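Local atomic coordinates of Lysine/ornithine decarboxylase (Selenomonas ruminantium, PDB entry 5GJO), a protein that decarboxylates both L-lysine and L-ornithine, with pyridoxal 5'-phosphate as cofactor, giving cadaverine and putrescine. Residues F5-K10 with F23-L28; N54-I59 with T369-D374. The protein carries 2 engineered substitutions. One frame throughout, in Å; residues are numbered along the deposited sequence.

Interaction 1: F5-K10 with F23-L28; sequences FRLSEK and FLVASL. With SO4 (sulfate ion), chain F; SO4 (sulfate ion), chain E.
The ring of Phe5 lies flat against Ser27, whose CB stands 3.6 Å from the ring centroid and only 11° off its normal, a CH-pi contact over the face. The same ring meets Val25 differently: CE2 brings its edge to the carbonyl O of Val25 at 3.6 Å, close to the ring plane, while the CG1 methyl of Val25 packs 4.0 Å from CE2, the two side chains crossing at about a right angle. The other methyl of Val25, CG2, meets Leu7 CD1 at 4.0 Å, so the valine spreads its two branches between Phe5 and Leu7. Phe5 reaches this place because its CG is anti to the backbone N (chi1 172°), which carries the ring out toward the strand. With an alanine in place of Phe5, the CB of Ser27 would probably lose its aromatic cover and a gap would open beside Val25 CG1.

The hydroxyl of Ser27 is engaged elsewhere, at the N-cap of helix 28-41 with the backbone N of Lys30 and with Glu373, which fixes the serine and presents its CB to the ring. Ser8 likewise occupies the N-cap of helix 9-18, and Glu9 N donates to O3 of the chain F sulfate at 2.8 Å. The chain E sulfate is held by Arg6, whose extended chain sends NH1 to its O1 at 3.1 Å in a nearly straight bond. Both ions probably come from the crystallisation liquor.

Asn267 takes the backbone of Phe5 and Leu7 through its side-chain amide, joining the N-terminal segment to strand 266-276. Phe372 meets the Phe5 ring with planes at about 60°, and Leu7 also packs on Val12 and Leu15 of helix 9-18. The contact thus packs the N-terminal lead-in against strand 23-26, which is paired antiparallel with 266-276 and parallel with 369-371.

Interaction 2: N54-I59 with T369-D374; sequences NPTPEI and TIIFED
Thr56 and Thr369 reach toward each other tip to tip, with Thr56 OG1 3.8 Å from Thr369 CG2. Both have OG1 anti to the carbonyl carbon and CG2 anti to the backbone N (chi1 -60° in Thr56), which sets the methyl and hydroxyl branches facing one another across the contact. The hydroxyls are joined through solvent: one water donates a hydrogen bond to Thr56 OG1 at 2.6 Å and bonds weakly to Thr369 OG1, while another bonds Thr369 OG1 and, weakly, Thr56 OG1 and Asn54 ND2.

Asn54 fixes the rotation of Thr56. Its OD1 takes two bonds, the backbone N of Thr56 closing an Asx turn and Thr56 OG1 donating at 2.7 Å onto a lone pair in the carbonyl plane. Asn54 ND2 in turn is tied to Gly351 O.

Farther along, Glu58 lies over Ile371. Bent at chi2 (81°), it folds its chain across the isoleucine, so that CD comes 3.7 Å from Ile371 CG1 and CB 3.8 Å from Ile371 CD1. The contact is made by the aliphatic part and the carboxylate together. A third water donates to Glu58 OE1 and to the carbonyl O of Thr369, giving the acid a polar link to the strand backbone.

The segment 54-59 follows strand 45-50 of the PLP-binding barrel and leads into helix 57-65. The side chain of Thr56 is about 12 Å from that of Lys52, the lysine that by similarity carries the cofactor, not attached in this structure. Here the start of the helix meets strand 369-371, which runs parallel to strand 23-26, so the barrel is joined to the mixed sheet.

Overall arrangement
From the N terminus, interaction 1 closes first, bringing 23-28 back to 5-10 across a short loop that is mostly helix 9-18. The chain then runs through the barrel and most of the mixed sheet before interaction 2 returns 369-374 to 54-59, spanning 309 residues. The two therefore follow in series, neither nesting nor crossing, with centres about 11 Å apart. They meet through neighbouring parallel strands: Leu24 O probably accepts from Ile370 N at 2.7 Å, and Ala26 N probably donates to Ile370 O. Together they tie the N-terminal segment, the sheet and the start of helix 57-65 in the barrel.

Interaction 1: F5-K10 with F23-L28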
loop_
_atom_site.group_PDB
_atom_site.type_symbol
_atom_site.label_atom_id
_atom_site.label_comp_id
_atom_site.label_asym_id
_atom_site.label_seq_id
_atom_site.Cartn_x
_atom_site.Cartn_y
_atom_site.Cartn_z
ATOM N N PHE A 5 -1.640 -17.799 18.138
ATOM C CA PHE A 5 -2.966 -17.347 18.543
ATOM C C PHE A 5 -3.922 -17.661 17.385
ATOM O O PHE A 5 -3.649 -17.376 16.175
ATOM C CB PHE A 5 -2.922 -15.833 18.797
ATOM C CG PHE A 5 -4.259 -15.229 19.039
ATOM C CD1 PHE A 5 -5.014 -15.654 20.094
ATOM C CD2 PHE A 5 -4.809 -14.254 18.157
ATOM C CE1 PHE A 5 -6.269 -15.097 20.332
ATOM C CE2 PHE A 5 -6.047 -13.705 18.401
ATOM C CZ PHE A 5 -6.772 -14.112 19.487
ATOM N N ARG A 6 -5.039 -18.289 17.711
ATOM C CA ARG A 6 -6.025 -18.625 16.712
ATOM C C ARG A 6 -7.391 -18.549 17.331
ATOM O O ARG A 6 -7.691 -19.283 18.311
ATOM C CB ARG A 6 -5.813 -20.071 16.267
ATOM C CG ARG A 6 -6.880 -20.488 15.261
ATOM C CD ARG A 6 -6.535 -21.778 14.477
ATOM N NE ARG A 6 -7.700 -22.174 13.656
ATOM C CZ ARG A 6 -7.679 -23.106 12.705
ATOM N NH1 ARG A 6 -6.571 -23.750 12.452
ATOM N NH2 ARG A 6 -8.810 -23.397 12.029
ATOM N N LEU A 7 -8.265 -17.801 16.715
ATOM C CA LEU A 7 -9.623 -17.764 17.135
ATOM C C LEU A 7 -10.339 -19.061 16.782
ATOM O O LEU A 7 -10.155 -19.600 15.725
ATOM C CB LEU A 7 -10.361 -16.599 16.451
ATOM C CG LEU A 7 -9.877 -15.193 16.849
ATOM C CD1 LEU A 7 -10.426 -14.194 15.900
ATOM C CD2 LEU A 7 -10.147 -14.818 18.300
ATOM N N SER A 8 -11.240 -19.511 17.653
ATOM C CA SER A 8 -12.121 -20.590 17.326
ATOM C C SER A 8 -13.259 -20.146 16.432
ATOM O O SER A 8 -13.584 -19.023 16.358
ATOM C CB SER A 8 -12.710 -21.217 18.599
ATOM O OG SER A 8 -13.697 -20.380 19.147
ATOM N N GLU A 9 -13.916 -21.082 15.781
ATOM C CA GLU A 9 -15.098 -20.791 14.974
ATOM C C GLU A 9 -16.164 -20.060 15.792
ATOM O O GLU A 9 -16.727 -19.057 15.314
ATOM C CB GLU A 9 -15.712 -22.057 14.358
ATOM C CG GLU A 9 -16.882 -21.720 13.436
ATOM C CD GLU A 9 -17.461 -22.938 12.697
ATOM O OE1 GLU A 9 -16.898 -24.041 12.810
ATOM O OE2 GLU A 9 -18.460 -22.729 12.010
ATOM N N LYS A 10 -16.399 -20.502 17.006
ATOM C CA LYS A 10 -17.395 -19.843 17.851
ATOM C C LYS A 10 -17.056 -18.401 18.158
ATOM O O LYS A 10 -17.919 -17.533 18.109
ATOM C CB LYS A 10 -17.571 -20.656 19.151
ATOM C CG LYS A 10 -18.619 -19.982 20.019
ATOM C CD LYS A 10 -18.765 -20.560 21.412
ATOM C CE LYS A 10 -19.833 -19.730 22.160
ATOM N NZ LYS A 10 -20.129 -20.462 23.431
ATOM N N PHE A 23 -11.898 -6.979 10.427
ATOM C CA PHE A 23 -11.093 -6.505 11.528
ATOM C C PHE A 23 -10.030 -7.464 11.887
ATOM O O PHE A 23 -10.203 -8.702 11.667
ATOM C CB PHE A 23 -11.994 -6.215 12.741
ATOM C CG PHE A 23 -12.803 -7.399 13.228
ATOM C CD1 PHE A 23 -12.322 -8.247 14.211
ATOM C CD2 PHE A 23 -14.059 -7.622 12.723
ATOM C CE1 PHE A 23 -13.106 -9.335 14.628
ATOM C CE2 PHE A 23 -14.825 -8.677 13.153
ATOM C CZ PHE A 23 -14.307 -9.537 14.065
ATOM N N LEU A 24 -8.958 -6.940 12.474
ATOM C CA LEU A 24 -7.915 -7.754 13.071
ATOM C C LEU A 24 -8.171 -7.948 14.531
ATOM O O LEU A 24 -8.706 -7.050 15.196
ATOM C CB LEU A 24 -6.556 -7.112 12.896
ATOM C CG LEU A 24 -6.096 -6.965 11.426
ATOM C CD1 LEU A 24 -5.087 -5.878 11.296
ATOM C CD2 LEU A 24 -5.493 -8.234 10.874
ATOM N N VAL A 25 -7.735 -9.064 15.081
ATOM C CA VAL A 25 -7.829 -9.325 16.508
ATOM C C VAL A 25 -6.419 -9.681 17.019
ATOM O O VAL A 25 -5.780 -10.652 16.487
ATOM C CB VAL A 25 -8.794 -10.482 16.832
ATOM C CG1 VAL A 25 -8.827 -10.767 18.313
ATOM C CG2 VAL A 25 -10.195 -10.255 16.238
ATOM N N ALA A 26 -5.881 -8.882 17.911
ATOM C CA ALA A 26 -4.576 -9.030 18.505
ATOM C C ALA A 26 -4.607 -9.538 19.916
ATOM O O ALA A 26 -5.331 -8.945 20.787
ATOM C CB ALA A 26 -3.838 -7.712 18.506
ATOM N N SER A 27 -3.772 -10.546 20.199
ATOM C CA SER A 27 -3.666 -11.088 21.568
ATOM C C SER A 27 -2.419 -10.545 22.270
ATOM O O SER A 27 -1.290 -10.834 21.900
ATOM C CB SER A 27 -3.660 -12.600 21.566
ATOM O OG SER A 27 -3.189 -13.137 22.824
ATOM N N LEU A 28 -2.649 -9.694 23.251
ATOM C CA LEU A 28 -1.538 -9.129 24.046
ATOM C C LEU A 28 -0.830 -10.246 24.766
ATOM O O LEU A 28 0.403 -10.207 24.947
ATOM C CB LEU A 28 -2.083 -8.111 25.032
ATOM C CG LEU A 28 -2.628 -6.847 24.424
ATOM C CD1 LEU A 28 -3.145 -5.889 25.504
ATOM C CD2 LEU A 28 -1.713 -6.086 23.448
HETATM S S SO4 F . -12.531 -24.525 15.909
HETATM O O1 SO4 F . -12.168 -24.931 17.257
HETATM O O2 SO4 F . -11.540 -23.637 15.334
HETATM O O3 SO4 F . -13.821 -23.906 15.902
HETATM O O4 SO4 F . -12.562 -25.748 15.108
HETATM S S SO4 E . -7.620 -25.807 8.948
HETATM O O1 SO4 E . -6.791 -25.909 10.186
HETATM O O2 SO4 E . -6.723 -25.785 7.770
HETATM O O3 SO4 E . -8.523 -26.984 9.007
HETATM O O4 SO4 E . -8.544 -24.645 8.828
#

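Interaction 2: N54-I59 with T369-D374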
loop_
_atom_site.group_PDB
_atom_site.type_symbol
_atom_site.label_atom_id
_atom_site.label_comp_id
_atom_site.label_asym_id
_atom_site.label_seq_id
_atom_site.Cartn_x
_atom_site.Cartn_y
_atom_site.Cartn_z
ATOM N N ASN A 54 4.504 -3.847 13.470
ATOM C CA ASN A 54 3.183 -3.659 14.021
ATOM C C ASN A 54 3.153 -2.607 15.116
ATOM O O ASN A 54 3.578 -2.855 16.203
ATOM C CB ASN A 54 2.599 -4.967 14.515
ATOM C CG ASN A 54 1.151 -4.824 14.924
ATOM O OD1 ASN A 54 0.776 -3.859 15.541
ATOM N ND2 ASN A 54 0.351 -5.797 14.572
ATOM N N PRO A 55 2.599 -1.437 14.838
ATOM C CA PRO A 55 2.638 -0.355 15.826
ATOM C C PRO A 55 1.373 -0.193 16.664
ATOM O O PRO A 55 1.116 0.891 17.113
ATOM C CB PRO A 55 2.867 0.895 14.975
ATOM C CG PRO A 55 2.144 0.602 13.734
ATOM C CD PRO A 55 2.242 -0.904 13.510
ATOM N N THR A 56 0.578 -1.237 16.810
ATOM C CA THR A 56 -0.663 -1.080 17.545
ATOM C C THR A 56 -0.355 -0.527 18.936
ATOM O O THR A 56 0.452 -1.068 19.665
ATOM C CB THR A 56 -1.357 -2.445 17.672
ATOM O OG1 THR A 56 -1.634 -2.941 16.367
ATOM C CG2 THR A 56 -2.631 -2.342 18.494
ATOM N N PRO A 57 -1.041 0.544 19.311
ATOM C CA PRO A 57 -0.630 1.254 20.557
ATOM C C PRO A 57 -0.658 0.378 21.785
ATOM O O PRO A 57 0.229 0.475 22.627
ATOM C CB PRO A 57 -1.645 2.411 20.666
ATOM C CG PRO A 57 -2.207 2.576 19.338
ATOM C CD PRO A 57 -1.981 1.326 18.497
ATOM N N GLU A 58 -1.682 -0.481 21.935
ATOM C CA GLU A 58 -1.708 -1.325 23.104
ATOM C C GLU A 58 -0.570 -2.327 23.139
ATOM O O GLU A 58 -0.116 -2.758 24.226
ATOM C CB GLU A 58 -3.022 -2.099 23.234
ATOM C CG GLU A 58 -4.241 -1.172 23.435
ATOM C CD GLU A 58 -4.791 -0.551 22.151
ATOM O OE1 GLU A 58 -4.255 -0.665 21.019
ATOM O OE2 GLU A 58 -5.836 0.129 22.251
ATOM N N ILE A 59 -0.101 -2.715 21.957
ATOM C CA ILE A 59 1.082 -3.609 21.863
ATOM C C ILE A 59 2.336 -2.902 22.336
ATOM O O ILE A 59 3.118 -3.469 23.136
ATOM C CB ILE A 59 1.220 -4.206 20.438
ATOM C CG1 ILE A 59 0.023 -5.156 20.164
ATOM C CG2 ILE A 59 2.601 -4.873 20.272
ATOM C CD1 ILE A 59 0.064 -5.841 18.841
ATOM N N THR A 369 -7.639 -2.821 14.589
ATOM C CA THR A 369 -7.047 -3.883 15.398
ATOM C C THR A 369 -7.772 -3.888 16.726
ATOM O O THR A 369 -7.683 -2.913 17.495
ATOM C CB THR A 369 -5.543 -3.682 15.553
ATOM O OG1 THR A 369 -4.973 -3.819 14.253
ATOM C CG2 THR A 369 -4.963 -4.747 16.389
ATOM N N ILE A 370 -8.519 -4.944 16.948
ATOM C CA ILE A 370 -9.332 -5.187 18.155
ATOM C C ILE A 370 -8.426 -5.905 19.165
ATOM O O ILE A 370 -7.681 -6.832 18.789
ATOM C CB ILE A 370 -10.544 -6.090 17.823
ATOM C CG1 ILE A 370 -11.405 -5.490 16.702
ATOM C CG2 ILE A 370 -11.402 -6.416 19.028
ATOM C CD1 ILE A 370 -11.853 -4.063 16.938
ATOM N N ILE A 371 -8.407 -5.425 20.399
ATOM C CA ILE A 371 -7.615 -6.027 21.451
ATOM C C ILE A 371 -8.410 -7.182 22.068
ATOM O O ILE A 371 -9.432 -6.970 22.706
ATOM C CB ILE A 371 -7.148 -5.033 22.534
ATOM C CG1 ILE A 371 -6.437 -3.825 21.903
ATOM C CG2 ILE A 371 -6.301 -5.722 23.592
ATOM C CD1 ILE A 371 -5.275 -4.245 21.008
ATOM N N PHE A 372 -7.911 -8.384 21.911
ATOM C CA PHE A 372 -8.630 -9.585 22.313
ATOM C C PHE A 372 -8.913 -9.623 23.827
ATOM O O PHE A 372 -10.012 -9.935 24.280
ATOM C CB PHE A 372 -7.867 -10.843 21.930
ATOM C CG PHE A 372 -8.619 -12.124 22.137
ATOM C CD1 PHE A 372 -9.829 -12.295 21.548
ATOM C CD2 PHE A 372 -8.115 -13.115 22.875
ATOM C CE1 PHE A 372 -10.553 -13.481 21.693
ATOM C CE2 PHE A 372 -8.820 -14.319 23.031
ATOM C CZ PHE A 372 -10.034 -14.497 22.460
ATOM N N GLU A 373 -7.977 -9.138 24.600
ATOM C CA GLU A 373 -8.074 -9.203 26.095
ATOM C C GLU A 373 -9.125 -8.200 26.621
ATOM O O GLU A 373 -9.521 -8.306 27.807
ATOM C CB GLU A 373 -6.701 -8.946 26.750
ATOM C CG GLU A 373 -5.703 -10.044 26.675
ATOM C CD GLU A 373 -5.105 -10.244 25.319
ATOM O OE1 GLU A 373 -4.457 -11.294 25.202
ATOM O OE2 GLU A 373 -5.276 -9.362 24.411
ATOM N N ASP A 374 -9.612 -7.319 25.769
ATOM C CA ASP A 374 -10.689 -6.421 26.153
ATOM C C ASP A 374 -12.075 -6.969 25.786
ATOM O O ASP A 374 -13.057 -6.294 25.947
ATOM C CB ASP A 374 -10.494 -5.039 25.545
ATOM C CG ASP A 374 -9.319 -4.305 26.144
ATOM O OD1 ASP A 374 -8.960 -4.629 27.268
ATOM O OD2 ASP A 374 -8.766 -3.425 25.483
HETATM O O HOH W 1 -2.361 -4.920 13.635
HETATM O O HOH W 2 -3.012 -1.207 14.964
HETATM O O HOH W 3 -5.807 -0.789 18.617
#